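Local coordinates for protein BspA (BspA_V) (Streptococcus agalactiae serotype III, PDB 5DZ8) that mediates bacterial adhesion as a cell wall-anchored AgI/II-family adhesin, its variable domain forming the part seen here, at the interface of chains A and B. Sequence-based numbering; all coordinates share one arbitrary frame. Chains: chain A/B, BspA (BspA_V).

Contact 1: the interface of chains A and B. Residues chain A 94, 152-156; chain B 151-155.
An antiparallel beta ladder joins the ends of strand 144-155 from both chains of this adhesin variable domain, with A:Val154 facing B:Val154 at its middle. Main-chain groups do the gripping. A:His155 N gives a nearly straight bond to B:Trp153 O at 2.8 Å, the donor lying almost along the C=O axis, and B:Trp153 N returns a bond to A:His155 O at 3.0 Å. At the other rung B:His155 N meets A:Trp153 O at 2.9 Å, while A:Trp153 N reaches a lone pair of B:His155 O at 3.2 Å. Branched valine suits such extended backbone; B:Val154 points CG1 toward CB of A:Asp152, 4.1 Å away. Beside the ladder, A:His155 and B:Trp153 cross obliquely and meet edge to face, their planes 58° apart. The indole turns its CE3-CZ3 edge over the imidazole face near CG and ND1, CE3 of B:Trp153 lying 3.3 Å from CB of A:His155, so a large flat tryptophan on a smaller flat ring suits the place. Both side chains carry CG anti to the backbone N (A:His155 chi1 -176°, B:Trp153 chi1 179°), which brings the flat groups together. OD1 of A:Asp156 lies over the face of the B:Asp152 carboxylate, the two planes crossing obliquely, with OD2 of B:Asp152 3.2 Å away. This close acceptor pair is unfavourable; it may be a fitting error or be relieved by a proton on one acid, though protonation is not seen.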
# COMPACT_ATOMS: atom_id res chain seq x y z
N GLN A 94 -8.58 -4.11 6.15
CA GLN A 94 -8.02 -3.72 4.87
C GLN A 94 -8.75 -2.48 4.35
O GLN A 94 -9.93 -2.25 4.63
CB GLN A 94 -8.03 -4.88 3.86
CG GLN A 94 -6.94 -5.96 4.04
CD GLN A 94 -6.37 -6.49 2.70
OE1 GLN A 94 -5.18 -6.31 2.36
NE2 GLN A 94 -7.23 -7.10 1.91
N ASP A 152 -6.08 -0.78 -5.28
CA ASP A 152 -5.26 -1.56 -4.38
C ASP A 152 -5.98 -1.85 -3.07
O ASP A 152 -6.78 -1.02 -2.59
CB ASP A 152 -3.95 -0.78 -4.16
CG ASP A 152 -3.12 -0.69 -5.44
OD1 ASP A 152 -3.50 -1.36 -6.44
OD2 ASP A 152 -2.09 0.04 -5.50
N TRP A 153 -5.72 -3.03 -2.52
CA TRP A 153 -6.08 -3.40 -1.13
C TRP A 153 -4.86 -3.16 -0.21
O TRP A 153 -3.79 -3.69 -0.47
CB TRP A 153 -6.52 -4.88 -1.03
CG TRP A 153 -7.97 -5.12 -1.37
CD1 TRP A 153 -8.46 -5.70 -2.52
CD2 TRP A 153 -9.12 -4.76 -0.58
NE1 TRP A 153 -9.84 -5.72 -2.47
CE2 TRP A 153 -10.26 -5.16 -1.29
CE3 TRP A 153 -9.29 -4.13 0.65
CZ2 TRP A 153 -11.55 -4.98 -0.80
CZ3 TRP A 153 -10.57 -3.94 1.14
CH2 TRP A 153 -11.68 -4.36 0.41
N VAL A 154 -5.04 -2.38 0.85
CA VAL A 154 -3.96 -2.07 1.80
C VAL A 154 -4.28 -2.65 3.17
O VAL A 154 -5.34 -2.40 3.71
CB VAL A 154 -3.78 -0.56 1.93
CG1 VAL A 154 -2.68 -0.23 2.93
CG2 VAL A 154 -3.45 0.00 0.55
N HIS A 155 -3.36 -3.43 3.72
CA HIS A 155 -3.45 -3.99 5.08
C HIS A 155 -2.27 -3.45 5.91
O HIS A 155 -1.13 -3.90 5.75
CB HIS A 155 -3.38 -5.49 5.00
CG HIS A 155 -3.55 -6.19 6.31
ND1 HIS A 155 -4.52 -7.14 6.51
CD2 HIS A 155 -2.85 -6.11 7.47
CE1 HIS A 155 -4.43 -7.61 7.74
NE2 HIS A 155 -3.43 -7.00 8.34
N ASP A 156 -2.58 -2.52 6.81
CA ASP A 156 -1.62 -1.76 7.58
C ASP A 156 -1.69 -2.19 9.04
O ASP A 156 -2.60 -1.73 9.74
CB ASP A 156 -1.93 -0.28 7.49
CG ASP A 156 -1.43 0.37 6.18
OD1 ASP A 156 -0.62 -0.22 5.42
OD2 ASP A 156 -1.86 1.52 5.90
N ASP B 151 4.02 -2.96 9.53
CA ASP B 151 4.14 -4.19 8.77
C ASP B 151 3.04 -4.30 7.74
O ASP B 151 2.15 -5.16 7.83
CB ASP B 151 4.16 -5.39 9.69
CG ASP B 151 4.43 -6.69 8.95
OD1 ASP B 151 5.24 -6.69 7.96
OD2 ASP B 151 3.80 -7.70 9.37
N ASP B 152 3.17 -3.43 6.74
CA ASP B 152 2.16 -3.20 5.71
C ASP B 152 2.26 -4.13 4.51
O ASP B 152 3.31 -4.67 4.15
CB ASP B 152 2.22 -1.73 5.25
CG ASP B 152 2.10 -0.79 6.43
OD1 ASP B 152 1.76 -1.32 7.51
OD2 ASP B 152 2.37 0.43 6.30
N TRP B 153 1.12 -4.26 3.86
CA TRP B 153 0.89 -5.34 2.95
C TRP B 153 -0.09 -4.74 1.94
O TRP B 153 -1.18 -4.33 2.31
CB TRP B 153 0.34 -6.47 3.80
CG TRP B 153 -0.00 -7.68 3.09
CD1 TRP B 153 0.66 -8.24 2.05
CD2 TRP B 153 -1.09 -8.55 3.40
NE1 TRP B 153 0.03 -9.40 1.66
CE2 TRP B 153 -1.05 -9.61 2.48
CE3 TRP B 153 -2.11 -8.53 4.37
CZ2 TRP B 153 -2.01 -10.65 2.48
CZ3 TRP B 153 -3.07 -9.55 4.38
CH2 TRP B 153 -3.01 -10.60 3.44
N VAL B 154 0.37 -4.58 0.71
CA VAL B 154 -0.46 -4.11 -0.40
C VAL B 154 -0.68 -5.20 -1.42
O VAL B 154 0.28 -5.80 -1.90
CB VAL B 154 0.17 -2.93 -1.14
CG1 VAL B 154 -0.76 -2.47 -2.27
CG2 VAL B 154 0.45 -1.78 -0.19
N HIS B 155 -1.93 -5.44 -1.79
CA HIS B 155 -2.24 -6.23 -2.98
C HIS B 155 -2.53 -5.30 -4.17
O HIS B 155 -3.59 -4.69 -4.23
CB HIS B 155 -3.41 -7.20 -2.73
CG HIS B 155 -3.85 -7.91 -3.97
ND1 HIS B 155 -5.13 -7.82 -4.47
CD2 HIS B 155 -3.14 -8.62 -4.88
CE1 HIS B 155 -5.21 -8.50 -5.60
NE2 HIS B 155 -4.01 -8.99 -5.87

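Contact 2: the interface of chains A and B. Residues chain A 3, 67-69, 135-138; chain B 167-169.
The apolar centre lies where CG1 of A:Val69 slides past the side chain of B:Asn167, 3.8 Å from its amide carbon CG. CB of A:Leu135 adds a second hydrocarbon surface, 4.1 Å from CB of B:Asn167. With its CG anti to the backbone N (chi1 -176°), B:Asn167 sends its amide past these carbons to the polar layer. Asparagine suits this place because ND2 carries two hydrogens: it gives one bond to A:Leu135 O at 3.0 Å, from above that carbonyl plane, and another to a lone pair of A:Gly67 O at 3.1 Å. Both acceptors lie in its amide plane, which fixes the group's rotation. A:Gly67 O is gripped twice, since ND2 of B:Asn169 also bonds to it at 2.8 Å. Glycine fits the turn, whose backbone has a positive phi of 95°. B:Asn167 OD1 takes the N-H of B:Asn169 from above its carbonyl plane. A:His138 N bonds to B:Asn167 O and B:Asn168 N to A:Asn3 O, at 2.8 Å and 3.0 Å. At the rim the backbone carbonyl carbon C of B:Asn169, the last residue of the construct, lies over one face of the A:His138 imidazole; this chain end is the construct boundary, so its contacts need not persist in the full-length protein. The site receives the end of strand 158-167 from chain B between the 119-135 strand end, the loop before strand 69-85 and the N-terminal segment of chain A.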
# COMPACT_ATOMS: atom_id res chain seq x y z
N ASN A 3 -14.77 5.89 -41.17
CA ASN A 3 -15.34 4.65 -40.79
C ASN A 3 -14.32 4.03 -39.81
O ASN A 3 -13.57 3.13 -40.15
CB ASN A 3 -15.57 3.79 -42.03
CG ASN A 3 -16.11 2.46 -41.65
OD1 ASN A 3 -16.76 2.35 -40.62
ND2 ASN A 3 -15.76 1.43 -42.38
N GLY A 67 -9.11 6.41 -48.86
CA GLY A 67 -9.73 5.57 -47.88
C GLY A 67 -9.01 5.51 -46.55
O GLY A 67 -9.53 4.96 -45.58
N SER A 68 -7.82 6.08 -46.49
CA SER A 68 -7.11 6.22 -45.23
C SER A 68 -7.79 7.34 -44.43
O SER A 68 -8.56 8.14 -44.97
CB SER A 68 -5.66 6.53 -45.48
OG SER A 68 -5.54 7.85 -45.97
N VAL A 69 -7.46 7.38 -43.14
CA VAL A 69 -7.99 8.34 -42.22
C VAL A 69 -6.90 8.78 -41.25
O VAL A 69 -5.95 8.04 -41.02
CB VAL A 69 -9.16 7.72 -41.47
CG1 VAL A 69 -8.67 6.59 -40.53
CG2 VAL A 69 -9.92 8.79 -40.69
N LEU A 135 -3.90 6.30 -40.55
CA LEU A 135 -4.47 4.95 -40.63
C LEU A 135 -4.95 4.60 -42.04
O LEU A 135 -5.95 5.10 -42.51
CB LEU A 135 -5.60 4.81 -39.66
CG LEU A 135 -5.42 4.24 -38.25
CD1 LEU A 135 -4.02 3.86 -37.76
CD2 LEU A 135 -6.15 5.19 -37.33
N LYS A 136 -4.19 3.73 -42.67
CA LYS A 136 -4.53 3.11 -43.90
C LYS A 136 -5.75 2.18 -43.71
O LYS A 136 -6.05 1.73 -42.59
CB LYS A 136 -3.33 2.26 -44.39
CG LYS A 136 -2.64 2.73 -45.66
CD LYS A 136 -1.81 3.95 -45.42
CE LYS A 136 -0.83 4.17 -46.57
NZ LYS A 136 -1.57 4.30 -47.82
N PRO A 137 -6.42 1.83 -44.82
CA PRO A 137 -7.50 0.86 -44.74
C PRO A 137 -7.08 -0.39 -43.98
O PRO A 137 -6.02 -0.96 -44.25
CB PRO A 137 -7.82 0.57 -46.21
CG PRO A 137 -7.41 1.85 -46.94
CD PRO A 137 -6.19 2.31 -46.20
N HIS A 138 -7.88 -0.76 -42.99
CA HIS A 138 -7.63 -1.86 -42.10
C HIS A 138 -6.44 -1.68 -41.15
O HIS A 138 -6.03 -2.65 -40.53
CB HIS A 138 -7.52 -3.18 -42.86
CG HIS A 138 -8.73 -3.51 -43.67
ND1 HIS A 138 -9.86 -4.07 -43.12
CD2 HIS A 138 -8.98 -3.34 -44.99
CE1 HIS A 138 -10.75 -4.26 -44.08
NE2 HIS A 138 -10.24 -3.83 -45.22
N ASN B 167 -9.25 1.63 -38.66
CA ASN B 167 -9.89 2.06 -39.89
C ASN B 167 -10.53 0.83 -40.59
O ASN B 167 -9.86 -0.01 -41.16
CB ASN B 167 -8.88 2.68 -40.81
CG ASN B 167 -9.49 3.23 -42.05
OD1 ASN B 167 -10.66 2.95 -42.38
ND2 ASN B 167 -8.71 4.00 -42.79
N ASN B 168 -11.85 0.76 -40.51
CA ASN B 168 -12.61 -0.34 -41.05
C ASN B 168 -12.86 -0.29 -42.55
O ASN B 168 -13.47 -1.16 -43.06
CB ASN B 168 -13.95 -0.42 -40.31
CG ASN B 168 -13.80 -0.85 -38.84
OD1 ASN B 168 -14.57 -0.42 -37.99
ND2 ASN B 168 -12.86 -1.73 -38.56
N ASN B 169 -12.36 0.71 -43.25
CA ASN B 169 -12.31 0.61 -44.70
C ASN B 169 -11.41 -0.56 -45.17
O ASN B 169 -11.53 -1.01 -46.33
CB ASN B 169 -11.77 1.88 -45.33
CG ASN B 169 -12.75 3.05 -45.26
OD1 ASN B 169 -13.96 2.88 -45.15
ND2 ASN B 169 -12.20 4.26 -45.41

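Contact 3: the interface of chains A and B. Residues chain A 7-9, 141-146; chain B 160-163.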
# COMPACT_ATOMS: atom_id res chain seq x y z
N ASP A 7 -12.18 2.24 -29.44
CA ASP A 7 -12.46 1.67 -28.13
C ASP A 7 -11.49 2.12 -27.08
O ASP A 7 -10.42 2.64 -27.37
CB ASP A 7 -12.54 0.15 -28.15
CG ASP A 7 -13.98 -0.38 -27.74
OD1 ASP A 7 -14.64 0.15 -26.73
OD2 ASP A 7 -14.43 -1.32 -28.44
N ILE A 8 -11.92 1.94 -25.83
CA ILE A 8 -11.03 2.10 -24.72
C ILE A 8 -11.23 0.94 -23.78
O ILE A 8 -12.31 0.44 -23.64
CB ILE A 8 -11.14 3.51 -24.06
CG1 ILE A 8 -10.01 3.71 -23.04
CG2 ILE A 8 -12.46 3.69 -23.34
CD1 ILE A 8 -9.94 5.14 -22.50
N LYS A 9 -10.13 0.49 -23.18
CA LYS A 9 -10.12 -0.63 -22.30
C LYS A 9 -9.03 -0.53 -21.21
O LYS A 9 -8.16 0.32 -21.25
CB LYS A 9 -10.00 -1.93 -23.11
CG LYS A 9 -8.71 -2.19 -23.82
CD LYS A 9 -9.00 -2.85 -25.21
CE LYS A 9 -8.37 -2.08 -26.39
NZ LYS A 9 -8.71 -0.60 -26.51
N SER A 141 -4.31 1.52 -34.72
CA SER A 141 -3.40 2.19 -33.82
C SER A 141 -2.78 1.26 -32.83
O SER A 141 -1.77 1.61 -32.26
CB SER A 141 -4.15 3.23 -32.99
OG SER A 141 -4.93 2.56 -32.04
N GLY A 142 -3.44 0.12 -32.58
CA GLY A 142 -3.12 -0.76 -31.48
C GLY A 142 -3.40 -0.04 -30.17
O GLY A 142 -3.95 1.07 -30.15
N ASN A 143 -2.99 -0.67 -29.09
CA ASN A 143 -3.28 -0.17 -27.74
C ASN A 143 -2.36 0.95 -27.31
O ASN A 143 -1.15 0.80 -27.29
CB ASN A 143 -3.20 -1.33 -26.76
CG ASN A 143 -4.24 -2.37 -27.06
OD1 ASN A 143 -5.31 -2.07 -27.59
ND2 ASN A 143 -3.91 -3.58 -26.81
N VAL A 144 -2.97 2.10 -27.06
CA VAL A 144 -2.25 3.35 -26.75
C VAL A 144 -2.65 3.77 -25.34
O VAL A 144 -3.81 4.08 -25.10
CB VAL A 144 -2.65 4.40 -27.76
CG1 VAL A 144 -2.02 5.74 -27.45
CG2 VAL A 144 -2.26 3.96 -29.16
N GLU A 145 -1.74 3.62 -24.39
CA GLU A 145 -1.96 4.09 -23.00
C GLU A 145 -2.29 5.56 -22.96
O GLU A 145 -1.59 6.39 -23.54
CB GLU A 145 -0.72 3.87 -22.18
CG GLU A 145 -0.83 4.23 -20.72
CD GLU A 145 0.44 3.88 -19.97
OE1 GLU A 145 1.55 4.22 -20.47
OE2 GLU A 145 0.35 3.26 -18.89
N VAL A 146 -3.39 5.90 -22.29
CA VAL A 146 -3.75 7.32 -22.13
C VAL A 146 -3.77 7.73 -20.67
O VAL A 146 -3.70 8.92 -20.39
CB VAL A 146 -5.06 7.70 -22.88
CG1 VAL A 146 -4.88 7.45 -24.39
CG2 VAL A 146 -6.23 6.83 -22.42
N SER B 160 -3.39 0.12 -17.07
CA SER B 160 -3.42 1.20 -18.00
C SER B 160 -4.78 1.24 -18.65
O SER B 160 -5.38 0.17 -18.90
CB SER B 160 -2.36 0.97 -19.07
OG SER B 160 -1.09 1.13 -18.54
N ALA B 161 -5.27 2.43 -18.93
CA ALA B 161 -6.41 2.58 -19.84
C ALA B 161 -5.81 2.75 -21.26
O ALA B 161 -4.97 3.60 -21.44
CB ALA B 161 -7.22 3.80 -19.47
N LEU B 162 -6.27 1.96 -22.23
CA LEU B 162 -5.69 1.87 -23.55
C LEU B 162 -6.80 2.16 -24.53
O LEU B 162 -7.85 1.51 -24.46
CB LEU B 162 -5.18 0.42 -23.80
CG LEU B 162 -4.15 -0.13 -22.78
CD1 LEU B 162 -4.10 -1.63 -22.80
CD2 LEU B 162 -2.74 0.39 -23.05
N VAL B 163 -6.57 3.13 -25.40
CA VAL B 163 -7.51 3.45 -26.46
C VAL B 163 -7.01 2.77 -27.73
O VAL B 163 -5.84 2.47 -27.84
CB VAL B 163 -7.68 4.94 -26.76
CG1 VAL B 163 -8.01 5.73 -25.52
CG2 VAL B 163 -6.44 5.51 -27.45
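In this adhesin variable domain, strand 158-167 of chain B inserts between strands 4-12 and 144-155 of chain A, antiparallel to both, an arrangement that resembles a domain swap and may be a crystal or construct form. Main-chain hydrogen bonds make up the ladders. Toward the N-terminal strand, A:Lys9 N gives to B:Leu162 O at 2.8 Å and B:Leu162 N returns to A:Lys9 O at 2.7 Å. Toward the other strand, A:Val144 and B:Val163 exchange a pair of bonds, that from B:Val163 N to A:Val144 O being 2.9 Å, from above the carbonyl plane. A:Val146 N continues the ladder to B:Ala161 O, nearly along the C=O axis. Side-chain polar bonds reinforce it. A:Lys9, bent along its chain, curls NZ back to B:Leu162 O at 3.1 Å, from above the carbonyl plane, so this oxygen is held by two donors; a long flexible lysine suits such a return. A:Glu145 has CG anti to the backbone N (chi1 -177°) and an extended chain, which carries OE2 alongside the partner strand to the hydroxyl OG of B:Ser160 at 2.6 Å, met from above the carboxylate plane. Among the apolar contacts, CG1 of B:Val163 wedges between CD1 of A:Ile8, 3.6 Å away, and CG2 of A:Val146 at 3.7 Å. Such branched residues suit extended backbone. B:Leu162 turns the opposite way, its CD2 lying against CA of A:Glu145 and its CB against CB of A:Asn143.

The C-alpha centres of contacts 1 and 3 lie about 29 Å apart and those of contacts 3 and 2 about 18 Å, with about 47 Å between contacts 1 and 2, so the three follow one long line. Strand 144-155 of chain A runs from contact 3 to contact 1, while strand 158-167 of chain B serves contacts 3 and 2. Contact 1 pairs strand 144-155 of A with that of B, A:Val154 opposite B:Val154 placing the two-fold axis there, so contacts 2 and 3 recur at the other end. This apparently strand-swapped dimer need not form in the full-length adhesin, since the construct ends at contact 2.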